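Fiber (Human adenovirus 26, PDB 6FJN) forms the trimeric knob at the tip of the viral fiber, the part that probably attaches the virus to receptors on the host cell. Local coordinates at residues 15-20 / 45-50; 51-56 / 163-168; 136-141 / 158-163. All coordinates share one frame; numbering follows the deposited sequence.

Contact 1: 15-20 / 45-50; sequences KMSTEK and TGEYHQ. With EDO (1,2-ethanediol), chain C; EDO (1,2-ethanediol), chain B.
M16 and Y48 are brought together by their first torsions, each of which sets CG anti to its own carbonyl carbon (chi1 -69° in M16, -73° in Y48). The methionine chain then bends at its last torsion (chi3 71°), which carries the methyl over one face of the phenol ring: M16 CE lies 4.1 Å from the ring centroid, a CH-pi contact, and its closest ring atom is Y48 CG at 3.7 Å. The sulfur approaches obliquely, with M16 SD 5.2 Å from the centroid, so the Met-aromatic contact is led by the methyl. S17 CB comes to the edge of the same ring, 4.0 Å from Y48 CD2. In the conformer of E47 described here (a second is modelled), S17 OG donates to E47 OE2 over 2.8 Å, entering from above the carboxylate plane. Water 1 adds a second link, donating to S17 OG and accepting from E47 N at the 3-10 turn of 47-49. Farther along, K20 O and T45 OG1 stand too far apart to bond directly and share water 2, which lies 2.8 Å from T45 OG1. Y48 OH is hydrogen-bonded to K56 O, farther along its own loop, while L41, A43, V59 and F171 pack around M16 or Y48. D21 accepts from the backbone N of M16 with OD1 and of S17 and T18 with OD2, consistent with a fixed local chain path. Giving its proton to the carboxylate and accepting from water 1, the S17 hydroxyl has its rotation set by two partners, whereas the methyl-on-ring contact needs no polar partner.

Contact 2: 51-56 / 163-168; sequences MTATTK and QKDYSA. With EDO (1,2-ethanediol), chain B.
Two long loops of the knob's beta-sandwich meet here, one running from strand 34-43 to strand 58-65 and the other from strand 154-161 to strand 176-181, and each is folded by a small side-chain-to-backbone turn. In 51-56 it is an ST turn, with T52 OG1 accepting from T54 N; T55 OG1 in addition accepts from T52 N at 2.9 Å, nearly straight. In 163-168 it is an Asx turn, seen in the conformer of D165 described here, one of two modelled: D165 OD1 accepts from S167 N, which lies well above the carboxylate plane, and takes S167 OG at 2.7 Å on its syn lone pair. In that conformer two donors grip one carboxylate oxygen. The loops are tied by A168 N, which donates to M51 O at 2.8 Å with an angle of 174° at the hydrogen, from above the carbonyl plane. S167 CA adds a CH...O contact to the same oxygen. Packing does the rest. S167 CB presses on the backbone of the ST turn, 3.5 Å from T52 C. M51 and Y166 lie side by side, pointing the same way, and the methionine bends at its end (chi3 -81°), its methyl coming to rest against Y166. L130 and W162 also pack on M51, W162 stacks on the Y166 ring, and Y166 OH is bonded to P137 O. An ethanediol, probably from the crystallisation liquor, lies beside T52 and A168, its O1 2.8 Å from M51 O. At the buried side of the contact, M51 CE is 3.5 Å from Y166 O and 3.7 Å from Y166 CB.

Contact 3: 136-141 / 158-163; sequences QPVIIT and FTFTWQ
Backbone hydrogen bonds between I139 and T161 and between T141 and T159 carry this contact, two for each pair. I139 N reaches T161 O at 2.8 Å and T161 N returns to I139 O at 2.9 Å; T141 N to T159 O and T159 N to T141 O are both 2.8 Å. Between them the non-hydrogen-bonded pair I140 and F160 is closed by CH...O contacts, of which F160 CA to I139 O is the shorter at 3.2 Å. The strands are neighbours in the hairpin 137-144/154-161, antiparallel with 153° between their short axes, at the middle of a four-stranded sheet of the knob's beta-sandwich. Apolar contacts form on the face that bears I140 and F160. I140 CG1 stands anti to the backbone N (chi1 -173°), and the side chain lies beside the phenylalanine, pointing the same way, with I140 CD1 3.8 Å from F160 CE2. V138 CG1 meets the edge of the F160 ring and also comes 4.0 Å from W162 CE3. V39 and L41 of strand 34-43, in the other sheet, pack on I140 and F160 respectively. The face bearing I139, T141, T159 and T161 is more polar and partly exposed. Water 6 donates to T161 OG1 and bonds T141 OG1, while water 5 spans T141 O and T159 OG1; T161 OG1 is also bonded to D58. T134 of the second subunit packs on I139 and T141. Beyond the regular pairing, water 4 connects P137 O with Q163 N, and the side chains of Q163 and I139 cross at about a right angle, Q163 NE2 lying 3.8 Å from I139 CD1 in the I139 conformer described.

How the contacts relate
Contact 1 lies at the surface, joining two loops. Contacts 2 and 3 are both partly buried, the former a loop-to-loop junction, the latter sheet pairing and the nearest of the three to the chain's centre. Contacts 1 and 2 draw on successive parts of the loop between strands 34-43 and 58-65, while contacts 2 and 3 share Q163, where strand 154-161 has run out into its loop. W162 of contact 3 meets Y48 of contact 1 as well as M51. Side chains and water dominate contact 1, a single backbone bond with methionine packing ties contact 2, and repeated backbone bonds define contact 3, which alone is touched by another subunit.

Contact 1: 15-20 / 45-50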
loop_
_atom_site.group_PDB
_atom_site.type_symbol
_atom_site.label_atom_id
_atom_site.label_comp_id
_atom_site.label_asym_id
_atom_site.label_seq_id
_atom_site.Cartn_x
_atom_site.Cartn_y
_atom_site.Cartn_z
ATOM N N LYS A 15 -19.954 -2.778 15.023
ATOM C CA LYS A 15 -20.661 -4.055 15.073
ATOM C C LYS A 15 -20.117 -5.077 14.076
ATOM O O LYS A 15 -20.298 -4.923 12.866
ATOM C CB LYS A 15 -22.140 -3.855 14.757
ATOM C CG LYS A 15 -22.939 -5.151 14.628
ATOM C CD LYS A 15 -24.438 -4.961 14.653
ATOM C CE LYS A 15 -24.902 -4.239 13.385
ATOM N NZ LYS A 15 -26.378 -4.386 13.311
ATOM N N MET A 16 -19.455 -6.116 14.587
ATOM C CA MET A 16 -19.140 -7.327 13.789
ATOM C C MET A 16 -20.347 -8.269 13.836
ATOM O O MET A 16 -20.850 -8.642 12.766
ATOM C CB MET A 16 -17.878 -8.020 14.324
ATOM C CG MET A 16 -16.612 -7.229 14.091
ATOM S SD MET A 16 -15.132 -8.014 14.664
ATOM C CE MET A 16 -14.967 -9.345 13.461
ATOM N N SER A 17 -20.734 -8.600 15.049
ATOM C CA SER A 17 -21.868 -9.483 15.329
ATOM C C SER A 17 -22.977 -8.680 16.004
ATOM O O SER A 17 -24.156 -8.713 15.563
ATOM C CB SER A 17 -21.405 -10.672 16.210
ATOM O OG SER A 17 -22.485 -11.408 16.708
ATOM N N THR A 18 -22.667 -8.043 17.123
ATOM C CA THR A 18 -23.641 -7.229 17.888
ATOM C C THR A 18 -23.077 -5.833 18.087
ATOM O O THR A 18 -21.884 -5.551 17.865
ATOM C CB THR A 18 -23.975 -7.874 19.242
ATOM O OG1 THR A 18 -22.784 -8.118 19.959
ATOM C CG2 THR A 18 -24.689 -9.184 19.022
ATOM N N GLU A 19 -23.974 -4.929 18.486
ATOM C CA GLU A 19 -23.620 -3.558 18.562
ATOM C C GLU A 19 -22.389 -3.271 19.451
ATOM O O GLU A 19 -22.299 -3.696 20.549
ATOM C CB GLU A 19 -24.827 -2.833 19.124
ATOM C CG GLU A 19 -24.740 -1.340 19.015
ATOM C CD GLU A 19 -24.744 -0.775 17.648
ATOM O OE1 GLU A 19 -25.032 -1.409 16.567
ATOM O OE2 GLU A 19 -24.126 0.320 17.509
ATOM N N LYS A 20 -21.484 -2.466 18.936
ATOM C CA LYS A 20 -20.312 -2.036 19.737
ATOM C C LYS A 20 -19.532 -3.195 20.373
ATOM O O LYS A 20 -19.089 -3.155 21.489
ATOM C CB LYS A 20 -20.687 -0.925 20.687
ATOM C CG LYS A 20 -20.919 0.416 19.976
ATOM C CD LYS A 20 -21.652 1.385 20.856
ATOM C CE LYS A 20 -21.876 2.705 20.137
ATOM N NZ LYS A 20 -22.699 3.677 20.864
ATOM N N THR A 45 -15.796 -7.901 22.417
ATOM C CA THR A 45 -16.772 -8.776 23.056
ATOM C C THR A 45 -17.491 -9.576 21.966
ATOM O O THR A 45 -17.246 -9.389 20.781
ATOM C CB THR A 45 -17.774 -7.975 23.878
ATOM O OG1 THR A 45 -18.412 -7.013 23.066
ATOM C CG2 THR A 45 -17.143 -7.280 25.077
ATOM N N GLY A 46 -18.397 -10.456 22.391
ATOM C CA GLY A 46 -19.296 -11.151 21.464
ATOM C C GLY A 46 -18.588 -12.332 20.800
ATOM O O GLY A 46 -17.460 -12.682 21.191
ATOM N N GLU A 47 -19.218 -12.875 19.761
ATOM C CA GLU A 47 -18.781 -14.143 19.214
ATOM C C GLU A 47 -17.365 -14.070 18.695
ATOM O O GLU A 47 -16.553 -14.974 18.961
ATOM C CB GLU A 47 -19.733 -14.728 18.158
ATOM C CG GLU A 47 -20.047 -13.936 16.940
ATOM C CD GLU A 47 -21.147 -14.582 16.096
ATOM O OE1 GLU A 47 -21.348 -15.831 16.082
ATOM O OE2 GLU A 47 -21.836 -13.804 15.440
ATOM N N TYR A 48 -17.034 -12.946 18.057
ATOM C CA TYR A 48 -15.717 -12.827 17.414
ATOM C C TYR A 48 -14.597 -12.626 18.430
ATOM O O TYR A 48 -13.425 -12.752 18.061
ATOM C CB TYR A 48 -15.716 -11.754 16.306
ATOM C CG TYR A 48 -16.478 -12.247 15.089
ATOM C CD1 TYR A 48 -15.895 -13.098 14.174
ATOM C CD2 TYR A 48 -17.812 -11.899 14.908
ATOM C CE1 TYR A 48 -16.570 -13.601 13.080
ATOM C CE2 TYR A 48 -18.552 -12.424 13.836
ATOM C CZ TYR A 48 -17.908 -13.253 12.923
ATOM O OH TYR A 48 -18.652 -13.808 11.875
ATOM N N HIS A 49 -14.910 -12.302 19.676
ATOM C CA HIS A 49 -13.891 -12.207 20.712
ATOM C C HIS A 49 -13.328 -13.565 21.112
ATOM O O HIS A 49 -12.160 -13.647 21.533
ATOM C CB HIS A 49 -14.433 -11.444 21.919
ATOM C CG HIS A 49 -13.484 -11.418 23.058
ATOM N ND1 HIS A 49 -13.582 -12.290 24.108
ATOM C CD2 HIS A 49 -12.397 -10.641 23.296
ATOM C CE1 HIS A 49 -12.579 -12.064 24.947
ATOM N NE2 HIS A 49 -11.861 -11.060 24.487
ATOM N N GLN A 50 -14.101 -14.630 20.964
ATOM C CA GLN A 50 -13.618 -15.978 21.249
ATOM C C GLN A 50 -14.335 -16.878 20.254
ATOM O O GLN A 50 -15.392 -17.430 20.523
ATOM C CB GLN A 50 -13.772 -16.393 22.697
ATOM C CG GLN A 50 -13.039 -17.699 22.969
ATOM C CD GLN A 50 -13.317 -18.298 24.305
ATOM O OE1 GLN A 50 -13.617 -19.472 24.385
ATOM N NE2 GLN A 50 -13.224 -17.513 25.363
HETATM C C1 EDO C . -17.365 -15.100 22.709
HETATM O O1 EDO C . -16.705 -14.319 23.715
HETATM C C2 EDO C . -17.597 -16.552 23.098
HETATM O O2 EDO C . -17.719 -17.311 21.887
HETATM C C1 EDO B . -13.632 -21.936 21.496
HETATM O O1 EDO B . -14.326 -20.693 21.568
HETATM C C2 EDO B . -14.525 -23.047 20.956
HETATM O O2 EDO B . -13.724 -23.810 20.055
HETATM O O HOH W 1 -21.903 -12.135 19.358
HETATM O O HOH W 2 -17.223 -4.438 23.149
#

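Contact 2: 51-56 / 163-168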
loop_
_atom_site.group_PDB
_atom_site.type_symbol
_atom_site.label_atom_id
_atom_site.label_comp_id
_atom_site.label_asym_id
_atom_site.label_seq_id
_atom_site.Cartn_x
_atom_site.Cartn_y
_atom_site.Cartn_z
ATOM N N MET A 51 -13.755 -16.970 19.078
ATOM C CA MET A 51 -14.465 -17.663 17.971
ATOM C C MET A 51 -14.641 -19.150 18.260
ATOM O O MET A 51 -13.903 -19.752 19.016
ATOM C CB MET A 51 -13.669 -17.489 16.698
ATOM C CG MET A 51 -13.680 -16.048 16.204
ATOM S SD MET A 51 -12.764 -15.768 14.665
ATOM C CE MET A 51 -11.113 -15.653 15.308
ATOM N N THR A 52 -15.706 -19.729 17.699
ATOM C CA THR A 52 -15.910 -21.173 17.743
ATOM C C THR A 52 -15.719 -21.713 16.336
ATOM O O THR A 52 -15.559 -20.967 15.398
ATOM C CB THR A 52 -17.316 -21.532 18.235
ATOM O OG1 THR A 52 -18.253 -21.191 17.209
ATOM C CG2 THR A 52 -17.647 -20.795 19.505
ATOM N N ALA A 53 -15.806 -23.040 16.198
ATOM C CA ALA A 53 -15.689 -23.657 14.867
ATOM C C ALA A 53 -16.831 -23.285 13.933
ATOM O O ALA A 53 -16.623 -23.317 12.708
ATOM C CB ALA A 53 -15.585 -25.164 14.980
ATOM N N THR A 54 -17.962 -22.873 14.500
ATOM C CA THR A 54 -19.101 -22.461 13.688
ATOM C C THR A 54 -19.220 -20.966 13.456
ATOM O O THR A 54 -19.967 -20.539 12.564
ATOM C CB THR A 54 -20.436 -22.973 14.203
ATOM O OG1 THR A 54 -20.794 -22.333 15.425
ATOM C CG2 THR A 54 -20.397 -24.468 14.402
ATOM N N THR A 55 -18.441 -20.113 14.130
ATOM C CA THR A 55 -18.475 -18.667 13.863
ATOM C C THR A 55 -18.300 -18.427 12.378
ATOM O O THR A 55 -17.366 -18.995 11.792
ATOM C CB THR A 55 -17.408 -17.957 14.662
ATOM O OG1 THR A 55 -17.561 -18.242 16.063
ATOM C CG2 THR A 55 -17.496 -16.502 14.438
ATOM N N LYS A 56 -19.133 -17.589 11.769
ATOM C CA LYS A 56 -19.014 -17.399 10.323
ATOM C C LYS A 56 -17.700 -16.701 9.939
ATOM O O LYS A 56 -17.376 -15.668 10.471
ATOM C CB LYS A 56 -20.199 -16.658 9.746
ATOM C CG LYS A 56 -20.215 -16.728 8.218
ATOM C CD LYS A 56 -21.446 -16.191 7.601
ATOM C CE LYS A 56 -21.482 -16.588 6.117
ATOM N NZ LYS A 56 -22.735 -16.191 5.468
ATOM N N GLN A 163 -10.720 -19.114 5.656
ATOM C CA GLN A 163 -11.004 -20.535 5.517
ATOM C C GLN A 163 -10.481 -21.351 6.714
ATOM O O GLN A 163 -11.101 -22.355 7.086
ATOM C CB GLN A 163 -10.357 -21.035 4.221
ATOM C CG GLN A 163 -10.931 -20.404 2.927
ATOM C CD GLN A 163 -10.521 -18.966 2.595
ATOM O OE1 GLN A 163 -9.375 -18.486 2.893
ATOM N NE2 GLN A 163 -11.489 -18.223 1.978
ATOM N N LYS A 164 -9.337 -20.967 7.279
ATOM C CA LYS A 164 -8.729 -21.709 8.407
ATOM C C LYS A 164 -9.594 -21.637 9.655
ATOM O O LYS A 164 -10.389 -20.719 9.872
ATOM C CB LYS A 164 -7.313 -21.191 8.710
ATOM C CG LYS A 164 -6.235 -21.669 7.748
ATOM C CD LYS A 164 -4.847 -21.271 8.248
ATOM C CE LYS A 164 -3.807 -21.314 7.140
ATOM N NZ LYS A 164 -4.273 -20.640 5.897
ATOM N N ASP A 165 -9.449 -22.661 10.478
ATOM C CA ASP A 165 -10.083 -22.682 11.765
ATOM C C ASP A 165 -9.303 -21.800 12.727
ATOM O O ASP A 165 -8.162 -22.135 13.143
ATOM C CB ASP A 165 -10.108 -24.092 12.327
ATOM C CG ASP A 165 -10.607 -24.129 13.765
ATOM O OD1 ASP A 165 -11.603 -23.405 14.048
ATOM O OD2 ASP A 165 -10.006 -24.866 14.593
ATOM N N TYR A 166 -9.921 -20.670 13.077
ATOM C CA TYR A 166 -9.357 -19.791 14.121
ATOM C C TYR A 166 -10.168 -19.858 15.403
ATOM O O TYR A 166 -10.183 -18.934 16.183
ATOM C CB TYR A 166 -9.187 -18.367 13.601
ATOM C CG TYR A 166 -8.327 -18.231 12.362
ATOM C CD1 TYR A 166 -7.135 -18.973 12.180
ATOM C CD2 TYR A 166 -8.653 -17.307 11.359
ATOM C CE1 TYR A 166 -6.354 -18.816 11.075
ATOM C CE2 TYR A 166 -7.869 -17.157 10.261
ATOM C CZ TYR A 166 -6.713 -17.919 10.097
ATOM O OH TYR A 166 -5.917 -17.856 8.988
ATOM N N SER A 167 -10.840 -20.979 15.642
ATOM C CA SER A 167 -11.577 -21.144 16.889
ATOM C C SER A 167 -10.657 -21.019 18.101
ATOM O O SER A 167 -9.448 -21.348 18.022
ATOM C CB SER A 167 -12.354 -22.468 16.899
ATOM O OG SER A 167 -11.485 -23.544 16.715
ATOM N N ALA A 168 -11.237 -20.502 19.172
ATOM C CA ALA A 168 -10.583 -20.200 20.438
ATOM C C ALA A 168 -9.616 -19.045 20.335
ATOM O O ALA A 168 -8.807 -18.885 21.274
ATOM C CB ALA A 168 -9.868 -21.396 21.025
HETATM C C1 EDO B . -13.632 -21.936 21.496
HETATM O O1 EDO B . -14.326 -20.693 21.568
HETATM C C2 EDO B . -14.525 -23.047 20.956
HETATM O O2 EDO B . -13.724 -23.810 20.055
#

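Contact 3: 136-141 / 158-163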
loop_
_atom_site.group_PDB
_atom_site.type_symbol
_atom_site.label_atom_id
_atom_site.label_comp_id
_atom_site.label_asym_id
_atom_site.label_seq_id
_atom_site.Cartn_x
_atom_site.Cartn_y
_atom_site.Cartn_z
ATOM N N GLN A 136 -1.619 -17.141 9.584
ATOM C CA GLN A 136 -3.054 -16.956 9.740
ATOM C C GLN A 136 -3.600 -15.862 8.837
ATOM O O GLN A 136 -4.132 -14.859 9.279
ATOM C CB GLN A 136 -3.412 -16.659 11.184
ATOM C CG GLN A 136 -2.993 -17.833 12.095
ATOM C CD GLN A 136 -3.620 -17.816 13.472
ATOM O OE1 GLN A 136 -3.891 -16.705 14.055
ATOM N NE2 GLN A 136 -3.914 -18.936 13.995
ATOM N N PRO A 137 -3.549 -16.081 7.512
ATOM C CA PRO A 137 -4.105 -15.094 6.601
ATOM C C PRO A 137 -5.615 -14.965 6.710
ATOM O O PRO A 137 -6.362 -15.940 6.967
ATOM C CB PRO A 137 -3.762 -15.646 5.248
ATOM C CG PRO A 137 -3.648 -17.142 5.445
ATOM C CD PRO A 137 -3.054 -17.282 6.823
ATOM N N VAL A 138 -6.077 -13.756 6.485
ATOM C CA VAL A 138 -7.474 -13.376 6.387
ATOM C C VAL A 138 -7.563 -12.499 5.162
ATOM O O VAL A 138 -6.797 -11.528 5.033
ATOM C CB VAL A 138 -7.915 -12.626 7.642
ATOM C CG1 VAL A 138 -9.306 -12.015 7.466
ATOM C CG2 VAL A 138 -7.887 -13.509 8.870
ATOM N N ILE A 139 -8.549 -12.712 4.307
ATOM C CA ILE A 139 -8.674 -11.912 3.092
ATOM C C ILE A 139 -9.409 -10.649 3.523
ATOM O O ILE A 139 -10.423 -10.721 4.248
ATOM C CB ILE A 139 -9.457 -12.690 2.022
ATOM C CG1 ILE A 139 -8.862 -14.099 1.808
ATOM C CG2 ILE A 139 -9.523 -11.926 0.735
ATOM C CD1 ILE A 139 -9.806 -14.995 1.043
ATOM N N ILE A 140 -8.870 -9.530 3.132
ATOM C CA ILE A 140 -9.588 -8.261 3.264
ATOM C C ILE A 140 -10.069 -7.847 1.873
ATOM O O ILE A 140 -9.293 -7.842 0.908
ATOM C CB ILE A 140 -8.741 -7.160 3.906
ATOM C CG1 ILE A 140 -9.592 -5.927 4.180
ATOM C CG2 ILE A 140 -7.453 -6.827 3.164
ATOM C CD1 ILE A 140 -8.886 -4.825 4.950
ATOM N N THR A 141 -11.360 -7.504 1.785
ATOM C CA THR A 141 -11.933 -6.940 0.566
ATOM C C THR A 141 -12.459 -5.563 0.922
ATOM O O THR A 141 -13.379 -5.461 1.788
ATOM C CB THR A 141 -13.081 -7.779 0.026
ATOM O OG1 THR A 141 -12.614 -9.105 -0.267
ATOM C CG2 THR A 141 -13.610 -7.178 -1.267
ATOM N N PHE A 158 -15.596 -2.980 4.381
ATOM C CA PHE A 158 -14.438 -3.818 4.686
ATOM C C PHE A 158 -14.957 -5.180 5.022
ATOM O O PHE A 158 -15.659 -5.328 6.045
ATOM C CB PHE A 158 -13.659 -3.248 5.888
ATOM C CG PHE A 158 -13.261 -1.817 5.742
ATOM C CD1 PHE A 158 -12.070 -1.450 5.125
ATOM C CD2 PHE A 158 -14.068 -0.801 6.229
ATOM C CE1 PHE A 158 -11.705 -0.129 4.954
ATOM C CE2 PHE A 158 -13.725 0.512 6.046
ATOM C CZ PHE A 158 -12.548 0.852 5.411
ATOM N N THR A 159 -14.640 -6.180 4.198
ATOM C CA THR A 159 -15.041 -7.542 4.480
ATOM C C THR A 159 -13.802 -8.342 4.792
ATOM O O THR A 159 -12.740 -8.187 4.149
ATOM C CB THR A 159 -15.765 -8.141 3.262
ATOM O OG1 THR A 159 -16.924 -7.350 2.956
ATOM C CG2 THR A 159 -16.245 -9.566 3.499
ATOM N N PHE A 160 -13.927 -9.227 5.777
ATOM C CA PHE A 160 -12.855 -10.118 6.174
ATOM C C PHE A 160 -13.364 -11.536 5.984
ATOM O O PHE A 160 -14.462 -11.874 6.515
ATOM C CB PHE A 160 -12.476 -9.851 7.629
ATOM C CG PHE A 160 -11.944 -8.459 7.849
ATOM C CD1 PHE A 160 -12.822 -7.410 8.084
ATOM C CD2 PHE A 160 -10.594 -8.174 7.697
ATOM C CE1 PHE A 160 -12.367 -6.133 8.203
ATOM C CE2 PHE A 160 -10.125 -6.875 7.851
ATOM C CZ PHE A 160 -11.016 -5.870 8.080
ATOM N N THR A 161 -12.640 -12.339 5.202
ATOM C CA THR A 161 -13.101 -13.671 4.825
ATOM C C THR A 161 -11.969 -14.647 4.998
ATOM O O THR A 161 -10.827 -14.330 4.579
ATOM C CB THR A 161 -13.552 -13.683 3.332
ATOM O OG1 THR A 161 -14.459 -12.621 3.075
ATOM C CG2 THR A 161 -14.215 -14.978 2.952
ATOM N N TRP A 162 -12.218 -15.810 5.542
ATOM C CA TRP A 162 -11.121 -16.755 5.747
ATOM C C TRP A 162 -11.669 -18.167 5.685
ATOM O O TRP A 162 -12.867 -18.406 5.637
ATOM C CB TRP A 162 -10.368 -16.486 7.051
ATOM C CG TRP A 162 -11.163 -16.585 8.292
ATOM C CD1 TRP A 162 -11.124 -17.612 9.174
ATOM C CD2 TRP A 162 -11.992 -15.582 8.877
ATOM N NE1 TRP A 162 -11.923 -17.346 10.263
ATOM C CE2 TRP A 162 -12.459 -16.100 10.110
ATOM C CE3 TRP A 162 -12.425 -14.320 8.490
ATOM C CZ2 TRP A 162 -13.318 -15.382 10.942
ATOM C CZ3 TRP A 162 -13.280 -13.617 9.309
ATOM C CH2 TRP A 162 -13.731 -14.155 10.528
ATOM N N GLN A 163 -10.720 -19.114 5.656
ATOM C CA GLN A 163 -11.004 -20.535 5.517
ATOM C C GLN A 163 -10.481 -21.351 6.714
ATOM O O GLN A 163 -11.101 -22.355 7.086
ATOM C CB GLN A 163 -10.357 -21.035 4.221
ATOM C CG GLN A 163 -10.931 -20.404 2.927
ATOM C CD GLN A 163 -10.521 -18.966 2.595
ATOM O OE1 GLN A 163 -9.375 -18.486 2.893
ATOM N NE2 GLN A 163 -11.489 -18.223 1.978
HETATM O O HOH W 3 -7.613 -16.439 4.359
HETATM O O HOH W 4 -7.710 -18.580 6.068
HETATM O O HOH W 5 -16.180 -5.222 1.349
HETATM O O HOH W 6 -12.840 -10.502 2.071
#